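Local coordinates for protein D-alanyl-lipoteichoic acid synthetase (PDB 3BMA) that probably takes part in the D-alanylation of lipoteichoic acid during cell-wall biogenesis, as a membrane-associated member of the DltD family, at residues 257-270 with 303-317. The protein carries 1 engineered substitution. Numbering follows the deposited sequence.
Sequences LKKLKDSQKSFTYL and WMDYAGLREDMYQQT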
ATOM      1  N   LEU C 257      39.307 -25.333  38.895  1.00 79.03           N
ATOM      2  CA  LEU C 257      39.705 -26.747  38.789  1.00 79.79           C
ATOM      3  C   LEU C 257      39.222 -27.656  39.929  1.00 79.75           C
ATOM      4  O   LEU C 257      38.986 -28.846  39.718  1.00 82.92           O
ATOM      5  CB  LEU C 257      41.230 -26.844  38.617  1.00 79.66           C
ATOM      6  CG  LEU C 257      41.905 -28.172  38.247  1.00 79.94           C
ATOM      7  CD1 LEU C 257      42.878 -27.982  37.098  1.00 81.06           C
ATOM      8  CD2 LEU C 257      42.602 -28.794  39.453  1.00 84.27           C
ATOM      9  N   LYS C 258      39.069 -27.085  41.121  1.00 78.92           N
ATOM     10  CA  LYS C 258      38.604 -27.829  42.292  1.00 78.97           C
ATOM     11  C   LYS C 258      37.155 -28.305  42.151  1.00 75.24           C
ATOM     12  O   LYS C 258      36.855 -29.469  42.428  1.00 75.67           O
ATOM     13  CB  LYS C 258      38.780 -26.990  43.564  1.00 83.61           C
ATOM     14  CG  LYS C 258      40.241 -26.735  43.947  1.00 88.43           C
ATOM     15  CD  LYS C 258      40.391 -25.547  44.896  1.00 92.24           C
ATOM     16  CE  LYS C 258      40.055 -25.911  46.337  1.00 91.58           C
ATOM     17  NZ  LYS C 258      40.130 -24.725  47.235  1.00 85.41           N
ATOM     18  N   LYS C 259      36.270 -27.415  41.704  1.00 70.62           N
ATOM     19  CA  LYS C 259      34.846 -27.742  41.573  1.00 67.25           C
ATOM     20  C   LYS C 259      34.484 -28.432  40.251  1.00 67.12           C
ATOM     21  O   LYS C 259      33.408 -29.028  40.132  1.00 66.02           O
ATOM     22  CB  LYS C 259      33.964 -26.507  41.810  1.00 66.04           C
ATOM     23  CG  LYS C 259      34.081 -25.406  40.763  1.00 61.24           C
ATOM     24  CD  LYS C 259      32.956 -24.399  40.915  1.00 63.91           C
ATOM     25  CE  LYS C 259      33.030 -23.317  39.853  1.00 69.17           C
ATOM     26  NZ  LYS C 259      31.894 -22.359  39.959  1.00 70.09           N
ATOM     27  N   LEU C 260      35.390 -28.358  39.275  1.00 63.41           N
ATOM     28  CA  LEU C 260      35.175 -28.942  37.946  1.00 57.88           C
ATOM     29  C   LEU C 260      35.309 -30.468  37.915  1.00 60.51           C
ATOM     30  O   LEU C 260      34.885 -31.106  36.950  1.00 62.44           O
ATOM     31  CB  LEU C 260      36.119 -28.308  36.912  1.00 57.07           C
ATOM     32  CG  LEU C 260      35.844 -26.881  36.418  1.00 49.49           C
ATOM     33  CD1 LEU C 260      37.002 -26.379  35.561  1.00 46.90           C
ATOM     34  CD2 LEU C 260      34.519 -26.775  35.660  1.00 49.52           C
ATOM     35  N   LYS C 261      35.909 -31.037  38.965  1.00 59.37           N
ATOM     36  CA  LYS C 261      36.039 -32.487  39.135  1.00 55.89           C
ATOM     37  C   LYS C 261      34.669 -33.143  39.315  1.00 57.41           C
ATOM     38  O   LYS C 261      33.911 -32.777  40.220  1.00 57.12           O
ATOM     39  CB  LYS C 261      36.951 -32.795  40.331  1.00 58.63           C
ATOM     40  CG  LYS C 261      37.065 -34.269  40.727  1.00 65.26           C
ATOM     41  CD  LYS C 261      38.160 -34.991  39.950  1.00 75.89           C
ATOM     42  CE  LYS C 261      38.744 -36.156  40.745  1.00 75.21           C
ATOM     43  NZ  LYS C 261      37.760 -37.250  40.975  1.00 76.35           N
ATOM     44  N   ASP C 262      34.373 -34.101  38.432  1.00 56.70           N
ATOM     45  CA  ASP C 262      33.084 -34.814  38.360  1.00 57.02           C
ATOM     46  C   ASP C 262      31.847 -33.927  38.161  1.00 55.89           C
ATOM     47  O   ASP C 262      30.750 -34.267  38.618  1.00 57.25           O
ATOM     48  CB  ASP C 262      32.900 -35.789  39.536  1.00 62.94           C
ATOM     49  CG  ASP C 262      33.690 -37.075  39.363  1.00 72.70           C
ATOM     50  OD1 ASP C 262      33.912 -37.501  38.207  1.00 76.34           O
ATOM     51  OD2 ASP C 262      34.083 -37.670  40.391  1.00 83.22           O
ATOM     52  N   SER C 263      32.042 -32.803  37.467  1.00 56.34           N
ATOM     53  CA  SER C 263      30.977 -31.836  37.203  0.50 55.06           C
ATOM     54  C   SER C 263      30.005 -32.331  36.137  1.00 57.49           C
ATOM     55  O   SER C 263      28.802 -32.111  36.231  1.00 61.04           O
ATOM     56  CB  SER C 263      31.576 -30.493  36.775  0.50 53.92           C
ATOM     57  OG  SER C 263      30.601 -29.656  36.177  0.50 56.10           O
ATOM     58  N   GLN C 264      30.533 -33.001  35.122  1.00 57.21           N
ATOM     59  CA  GLN C 264      29.719 -33.440  33.996  1.00 58.09           C
ATOM     60  C   GLN C 264      29.284 -34.905  34.119  1.00 59.46           C
ATOM     61  O   GLN C 264      29.077 -35.588  33.112  1.00 60.32           O
ATOM     62  CB  GLN C 264      30.464 -33.163  32.682  1.00 57.24           C
ATOM     63  CG  GLN C 264      30.879 -31.693  32.523  1.00 53.59           C
ATOM     64  CD  GLN C 264      31.761 -31.426  31.313  1.00 59.51           C
ATOM     65  OE1 GLN C 264      32.368 -32.336  30.746  1.00 59.00           O
ATOM     66  NE2 GLN C 264      31.842 -30.162  30.919  1.00 60.44           N
ATOM     67  N   LYS C 265      29.117 -35.364  35.359  1.00 60.73           N
ATOM     68  CA  LYS C 265      28.787 -36.764  35.655  1.00 61.73           C
ATOM     69  C   LYS C 265      27.390 -37.211  35.219  1.00 61.32           C
ATOM     70  O   LYS C 265      27.183 -38.391  34.926  1.00 61.95           O
ATOM     71  CB  LYS C 265      28.999 -37.080  37.139  1.00 63.39           C
ATOM     72  CG  LYS C 265      30.306 -37.800  37.428  1.00 71.19           C
ATOM     73  CD  LYS C 265      30.175 -38.710  38.638  1.00 77.29           C
ATOM     74  CE  LYS C 265      31.172 -39.856  38.572  1.00 81.47           C
ATOM     75  NZ  LYS C 265      30.851 -40.933  39.550  1.00 83.49           N
ATOM     76  N   SER C 266      26.444 -36.271  35.181  1.00 57.17           N
ATOM     77  CA  SER C 266      25.079 -36.559  34.728  1.00 54.03           C
ATOM     78  C   SER C 266      24.695 -35.753  33.477  1.00 47.26           C
ATOM     79  O   SER C 266      23.510 -35.640  33.138  1.00 39.46           O
ATOM     80  CB  SER C 266      24.066 -36.345  35.863  1.00 58.07           C
ATOM     81  OG  SER C 266      23.969 -34.978  36.221  1.00 68.11           O
ATOM     82  N   PHE C 267      25.711 -35.199  32.810  1.00 42.27           N
ATOM     83  CA  PHE C 267      25.568 -34.497  31.529  1.00 41.81           C
ATOM     84  C   PHE C 267      25.177 -35.466  30.415  1.00 43.31           C
ATOM     85  O   PHE C 267      25.851 -36.476  30.198  1.00 45.07           O
ATOM     86  CB  PHE C 267      26.895 -33.827  31.148  1.00 46.48           C
ATOM     87  CG  PHE C 267      27.034 -32.395  31.600  1.00 47.84           C
ATOM     88  CD1 PHE C 267      27.640 -31.461  30.765  1.00 50.57           C
ATOM     89  CD2 PHE C 267      26.564 -31.973  32.845  1.00 57.16           C
ATOM     90  CE1 PHE C 267      27.787 -30.130  31.157  1.00 54.81           C
ATOM     91  CE2 PHE C 267      26.700 -30.642  33.246  1.00 64.11           C
ATOM     92  CZ  PHE C 267      27.316 -29.718  32.399  1.00 58.78           C
ATOM     93  N   THR C 268      24.087 -35.155  29.717  1.00 40.83           N
ATOM     94  CA  THR C 268      23.638 -35.943  28.566  1.00 37.47           C
ATOM     95  C   THR C 268      23.229 -35.053  27.383  1.00 38.29           C
ATOM     96  O   THR C 268      22.562 -34.032  27.557  1.00 38.24           O
ATOM     97  CB  THR C 268      22.501 -36.946  28.937  1.00 34.51           C
ATOM     98  OG1 THR C 268      22.075 -37.648  27.765  1.00 42.76           O
ATOM     99  CG2 THR C 268      21.294 -36.248  29.565  1.00 30.84           C
ATOM    100  N   TYR C 269      23.640 -35.443  26.182  1.00 33.80           N
ATOM    101  CA  TYR C 269      23.315 -34.670  24.988  1.00 26.72           C
ATOM    102  C   TYR C 269      22.291 -35.368  24.106  1.00 26.67           C
ATOM    103  O   TYR C 269      22.129 -35.024  22.932  1.00 32.29           O
ATOM    104  CB  TYR C 269      24.578 -34.333  24.180  1.00 23.35           C
ATOM    105  CG  TYR C 269      25.645 -33.590  24.952  1.00 33.62           C
ATOM    106  CD1 TYR C 269      26.986 -33.962  24.850  1.00 33.23           C
ATOM    107  CD2 TYR C 269      25.320 -32.513  25.780  1.00 32.56           C
ATOM    108  CE1 TYR C 269      27.974 -33.283  25.552  1.00 31.16           C
ATOM    109  CE2 TYR C 269      26.300 -31.830  26.487  1.00 31.35           C
ATOM    110  CZ  TYR C 269      27.623 -32.223  26.366  1.00 28.36           C
ATOM    111  OH  TYR C 269      28.600 -31.548  27.061  1.00 39.21           O
ATOM    112  N   LEU C 270      21.602 -36.353  24.671  1.00 30.85           N
ATOM    113  CA  LEU C 270      20.645 -37.139  23.910  1.00 35.79           C
ATOM    114  C   LEU C 270      19.326 -36.409  23.739  1.00 39.49           C
ATOM    115  O   LEU C 270      18.602 -36.643  22.771  1.00 43.20           O
ATOM    116  CB  LEU C 270      20.420 -38.504  24.562  1.00 37.86           C
ATOM    117  CG  LEU C 270      21.474 -39.589  24.308  1.00 41.02           C
ATOM    118  CD1 LEU C 270      21.332 -40.723  25.313  1.00 40.56           C
ATOM    119  CD2 LEU C 270      21.394 -40.113  22.876  1.00 42.75           C
ATOM    120  N   TRP C 303      40.178 -34.205  29.656  1.00 57.39           N
ATOM    121  CA  TRP C 303      39.222 -33.312  30.293  1.00 55.55           C
ATOM    122  C   TRP C 303      37.959 -34.061  30.690  1.00 56.83           C
ATOM    123  O   TRP C 303      37.453 -33.882  31.798  1.00 60.66           O
ATOM    124  CB  TRP C 303      38.872 -32.143  29.370  1.00 55.26           C
ATOM    125  CG  TRP C 303      37.586 -31.443  29.722  1.00 55.21           C
ATOM    126  CD1 TRP C 303      36.415 -31.481  29.020  1.00 53.37           C
ATOM    127  CD2 TRP C 303      37.336 -30.620  30.874  1.00 60.14           C
ATOM    128  NE1 TRP C 303      35.455 -30.726  29.651  1.00 55.25           N
ATOM    129  CE2 TRP C 303      35.992 -30.187  30.793  1.00 60.03           C
ATOM    130  CE3 TRP C 303      38.117 -30.206  31.965  1.00 55.72           C
ATOM    131  CZ2 TRP C 303      35.409 -29.359  31.761  1.00 56.32           C
ATOM    132  CZ3 TRP C 303      37.538 -29.383  32.925  1.00 53.44           C
ATOM    133  CH2 TRP C 303      36.195 -28.969  32.816  1.00 51.94           C
ATOM    134  N   MET C 304      37.459 -34.899  29.782  1.00 57.67           N
ATOM    135  CA  MET C 304      36.190 -35.593  29.993  1.00 58.86           C
ATOM    136  C   MET C 304      36.286 -36.714  31.041  1.00 61.33           C
ATOM    137  O   MET C 304      35.288 -37.052  31.682  1.00 63.23           O
ATOM    138  CB  MET C 304      35.566 -36.039  28.655  1.00 60.00           C
ATOM    139  CG  MET C 304      35.782 -37.478  28.211  1.00 59.66           C
ATOM    140  SD  MET C 304      34.764 -37.854  26.756  1.00 54.90           S
ATOM    141  CE  MET C 304      35.773 -37.169  25.467  1.00 50.47           C
ATOM    142  N   ASP C 305      37.488 -37.266  31.213  1.00 63.66           N
ATOM    143  CA  ASP C 305      37.779 -38.203  32.299  1.00 63.63           C
ATOM    144  C   ASP C 305      37.785 -37.477  33.641  1.00 61.78           C
ATOM    145  O   ASP C 305      37.297 -38.009  34.641  1.00 59.13           O
ATOM    146  CB  ASP C 305      39.128 -38.900  32.081  1.00 66.34           C
ATOM    147  CG  ASP C 305      39.077 -39.966  30.993  1.00 68.11           C
ATOM    148  OD1 ASP C 305      37.971 -40.436  30.645  1.00 61.02           O
ATOM    149  OD2 ASP C 305      40.158 -40.339  30.489  1.00 68.25           O
ATOM    150  N   TYR C 306      38.336 -36.263  33.646  1.00 61.49           N
ATOM    151  CA  TYR C 306      38.374 -35.417  34.839  1.00 60.97           C
ATOM    152  C   TYR C 306      36.985 -34.907  35.221  1.00 59.33           C
ATOM    153  O   TYR C 306      36.601 -34.969  36.390  1.00 61.36           O
ATOM    154  CB  TYR C 306      39.339 -34.237  34.647  1.00 61.54           C
ATOM    155  CG  TYR C 306      39.580 -33.432  35.909  1.00 66.93           C
ATOM    156  CD1 TYR C 306      40.493 -33.868  36.871  1.00 72.35           C
ATOM    157  CD2 TYR C 306      38.896 -32.236  36.145  1.00 67.93           C
ATOM    158  CE1 TYR C 306      40.719 -33.136  38.036  1.00 73.24           C
ATOM    159  CE2 TYR C 306      39.114 -31.498  37.308  1.00 69.41           C
ATOM    160  CZ  TYR C 306      40.026 -31.955  38.248  1.00 70.73           C
ATOM    161  OH  TYR C 306      40.252 -31.235  39.397  1.00 64.58           O
ATOM    162  N   ALA C 307      36.243 -34.412  34.231  1.00 56.51           N
ATOM    163  CA  ALA C 307      34.919 -33.830  34.454  1.00 51.42           C
ATOM    164  C   ALA C 307      33.805 -34.868  34.575  1.00 52.17           C
ATOM    165  O   ALA C 307      32.707 -34.544  35.021  1.00 59.22           O
ATOM    166  CB  ALA C 307      34.589 -32.819  33.365  1.00 53.04           C
ATOM    167  N   GLY C 308      34.081 -36.106  34.171  1.00 48.76           N
ATOM    168  CA  GLY C 308      33.103 -37.191  34.295  1.00 39.99           C
ATOM    169  C   GLY C 308      32.100 -37.266  33.161  1.00 39.60           C
ATOM    170  O   GLY C 308      31.028 -37.859  33.308  1.00 47.98           O
ATOM    171  N   LEU C 309      32.452 -36.664  32.029  1.00 43.96           N
ATOM    172  CA  LEU C 309      31.627 -36.692  30.824  1.00 45.31           C
ATOM    173  C   LEU C 309      31.722 -38.083  30.192  1.00 45.12           C
ATOM    174  O   LEU C 309      32.799 -38.509  29.774  1.00 43.67           O
ATOM    175  CB  LEU C 309      32.098 -35.600  29.851  1.00 45.65           C
ATOM    176  CG  LEU C 309      31.254 -34.980  28.724  1.00 47.93           C
ATOM    177  CD1 LEU C 309      31.232 -35.820  27.451  1.00 52.08           C
ATOM    178  CD2 LEU C 309      29.850 -34.656  29.185  1.00 47.07           C
ATOM    179  N   ARG C 310      30.587 -38.778  30.139  1.00 46.98           N
ATOM    180  CA  ARG C 310      30.521 -40.177  29.705  1.00 48.58           C
ATOM    181  C   ARG C 310      30.785 -40.382  28.204  1.00 52.11           C
ATOM    182  O   ARG C 310      30.141 -39.755  27.357  1.00 48.57           O
ATOM    183  CB  ARG C 310      29.169 -40.789  30.095  1.00 40.21           C
ATOM    184  CG  ARG C 310      28.935 -40.877  31.603  1.00 44.01           C
ATOM    185  CD  ARG C 310      27.473 -41.169  31.940  1.00 52.23           C
ATOM    186  NE  ARG C 310      26.605 -40.006  31.738  1.00 55.20           N
ATOM    187  CZ  ARG C 310      25.273 -40.035  31.764  1.00 58.50           C
ATOM    188  NH1 ARG C 310      24.621 -41.172  31.980  1.00 61.91           N
ATOM    189  NH2 ARG C 310      24.584 -38.920  31.569  1.00 50.49           N
ATOM    190  N   GLU C 311      31.737 -41.267  27.896  1.00 54.90           N
ATOM    191  CA  GLU C 311      32.074 -41.631  26.517  1.00 56.58           C
ATOM    192  C   GLU C 311      30.969 -42.451  25.862  1.00 53.44           C
ATOM    193  O   GLU C 311      30.754 -42.350  24.656  1.00 53.40           O
ATOM    194  CB  GLU C 311      33.385 -42.418  26.463  1.00 57.37           C
ATOM    195  CG  GLU C 311      34.634 -41.594  26.740  1.00 67.73           C
ATOM    196  CD  GLU C 311      35.920 -42.405  26.637  1.00 67.86           C
ATOM    197  OE1 GLU C 311      36.037 -43.235  25.707  1.00 70.19           O
ATOM    198  OE2 GLU C 311      36.819 -42.203  27.484  1.00 73.94           O
ATOM    199  N   ASP C 312      30.285 -43.261  26.670  1.00 56.25           N
ATOM    200  CA  ASP C 312      29.146 -44.065  26.220  1.00 57.03           C
ATOM    201  C   ASP C 312      27.961 -43.202  25.786  1.00 55.30           C
ATOM    202  O   ASP C 312      27.269 -43.540  24.827  1.00 55.45           O
ATOM    203  CB  ASP C 312      28.714 -45.061  27.307  1.00 56.18           C
ATOM    204  CG  ASP C 312      28.582 -44.415  28.679  1.00 66.76           C
ATOM    205  OD1 ASP C 312      27.436 -44.175  29.124  1.00 61.80           O
ATOM    206  OD2 ASP C 312      29.628 -44.143  29.309  1.00 72.32           O
ATOM    207  N   MET C 313      27.740 -42.097  26.501  1.00 53.01           N
ATOM    208  CA  MET C 313      26.715 -41.113  26.151  1.00 47.43           C
ATOM    209  C   MET C 313      27.138 -40.356  24.898  1.00 46.30           C
ATOM    210  O   MET C 313      26.345 -40.206  23.971  1.00 44.84           O
ATOM    211  CB  MET C 313      26.475 -40.138  27.318  1.00 46.84           C
ATOM    212  CG  MET C 313      25.516 -38.951  27.036  1.00 43.48           C
ATOM    213  SD  MET C 313      26.232 -37.485  26.226  1.00 30.03           S
ATOM    214  CE  MET C 313      27.610 -37.106  27.303  1.00 27.06           C
ATOM    215  N   TYR C 314      28.388 -39.891  24.886  1.00 41.50           N
ATOM    216  CA  TYR C 314      28.918 -39.056  23.804  1.00 42.28           C
ATOM    217  C   TYR C 314      28.866 -39.708  22.419  1.00 45.37           C
ATOM    218  O   TYR C 314      28.611 -39.029  21.426  1.00 44.44           O
ATOM    219  CB  TYR C 314      30.345 -38.595  24.119  1.00 40.25           C
ATOM    220  CG  TYR C 314      30.796 -37.413  23.286  1.00 43.19           C
ATOM    221  CD1 TYR C 314      31.620 -37.590  22.174  1.00 41.49           C
ATOM    222  CD2 TYR C 314      30.388 -36.117  23.602  1.00 42.54           C
ATOM    223  CE1 TYR C 314      32.030 -36.509  21.402  1.00 39.88           C
ATOM    224  CE2 TYR C 314      30.794 -35.027  22.834  1.00 47.94           C
ATOM    225  CZ  TYR C 314      31.620 -35.231  21.738  1.00 45.88           C
ATOM    226  OH  TYR C 314      32.028 -34.164  20.968  1.00 45.84           O
ATOM    227  N   GLN C 315      29.111 -41.015  22.354  1.00 45.20           N
ATOM    228  CA  GLN C 315      29.026 -41.738  21.086  1.00 42.95           C
ATOM    229  C   GLN C 315      27.583 -42.102  20.745  1.00 40.17           C
ATOM    230  O   GLN C 315      27.253 -42.298  19.578  1.00 39.82           O
ATOM    231  CB  GLN C 315      29.918 -42.982  21.089  1.00 48.74           C
ATOM    232  CG  GLN C 315      31.412 -42.704  21.317  1.00 56.91           C
ATOM    233  CD  GLN C 315      32.043 -41.781  20.273  1.00 61.18           C
ATOM    234  OE1 GLN C 315      31.714 -41.838  19.084  1.00 58.62           O
ATOM    235  NE2 GLN C 315      32.970 -40.936  20.722  1.00 55.24           N
ATOM    236  N   GLN C 316      26.734 -42.179  21.766  1.00 39.20           N
ATOM    237  CA  GLN C 316      25.310 -42.455  21.582  1.00 44.71           C
ATOM    238  C   GLN C 316      24.567 -41.253  20.990  1.00 41.05           C
ATOM    239  O   GLN C 316      23.564 -41.427  20.291  1.00 44.93           O
ATOM    240  CB  GLN C 316      24.677 -42.880  22.907  1.00 47.01           C
ATOM    241  CG  GLN C 316      23.423 -43.726  22.782  1.00 53.49           C
ATOM    242  CD  GLN C 316      22.803 -44.057  24.127  1.00 54.96           C
ATOM    243  OE1 GLN C 316      21.579 -44.161  24.247  1.00 65.99           O
ATOM    244  NE2 GLN C 316      23.644 -44.221  25.150  1.00 50.18           N
ATOM    245  N   THR C 317      25.056 -40.041  21.276  1.00 42.01           N
ATOM    246  CA  THR C 317      24.508 -38.803  20.711  0.50 38.78           C
ATOM    247  C   THR C 317      25.003 -38.575  19.287  1.00 37.09           C
ATOM    248  O   THR C 317      24.281 -38.044  18.446  1.00 33.89           O
ATOM    249  CB  THR C 317      24.889 -37.577  21.556  0.50 39.60           C
ATOM    250  OG1 THR C 317      26.308 -37.385  21.515  0.50 41.58           O
ATOM    251  CG2 THR C 317      24.465 -37.779  22.980  0.50 29.20           C
TER
HETATM  252  O   HOH W   1      28.016 -37.611  31.502  1.00 43.09           O
HETATM  253  O   HOH W   2      32.729 -29.497  28.090  1.00 44.26           O
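Tyr306 lies as a ridge in the hollow formed where 257-260 curls into the type II turn from Leu260 to Ser263. Its CG is anti to the backbone N (chi1 -172°), which carries the hydroxyl to the rim of that hollow, where Tyr306 OH donates to Leu257 O at 2.7 Å from above the carbonyl plane. Lys261 lays CD over one face of the Tyr306 ring, a CH-pi contact 4.0 Å from the centroid. One turn back along the helix from Tyr306, the Trp303 indole takes the Leu260 methyls at its edge, Leu260 CD1 to Trp303 CH2 3.9 Å, with Ile253 of helix 246-253 touching both side chains. The loop then closes over the end of helix 301-307: Asp262 N donates to Tyr306 O almost straight (178°), and Gln264 N donates to Ala307 O. At Gly308, in positive phi just after the helix and without a side chain, the loop comes in close, Lys265 CA lying 3.4 Å from Gly308 O. Gln264 drops into the notch between Trp303, Ala307 and Leu309, its amide plane 88° from the indole; a water accepts from its NE2 and, weakly, from Trp303 NE1. Leu309 CD2 fits against Phe267 CB at 3.6 Å. Beyond it, Arg310 NH2 donates to Phe267 O, and a second water joins Arg310 N and NE to Gln264 O and Phe267 O. Met313, folded at chi2 and chi3, puts SD obliquely beside the Tyr269 ring, a Met-aromatic contact, and a weak hydrogen bond runs from Tyr269 N to Met313 SD (3.3 Å). The loop is thus moulded onto two consecutive helices that follow strand 291-296: backbone carbonyls take side-chain and backbone donors, with apolar and aromatic side chains packed between them; Gln264 OE1, buried without a hydrogen-bond partner, probably carries some energetic cost.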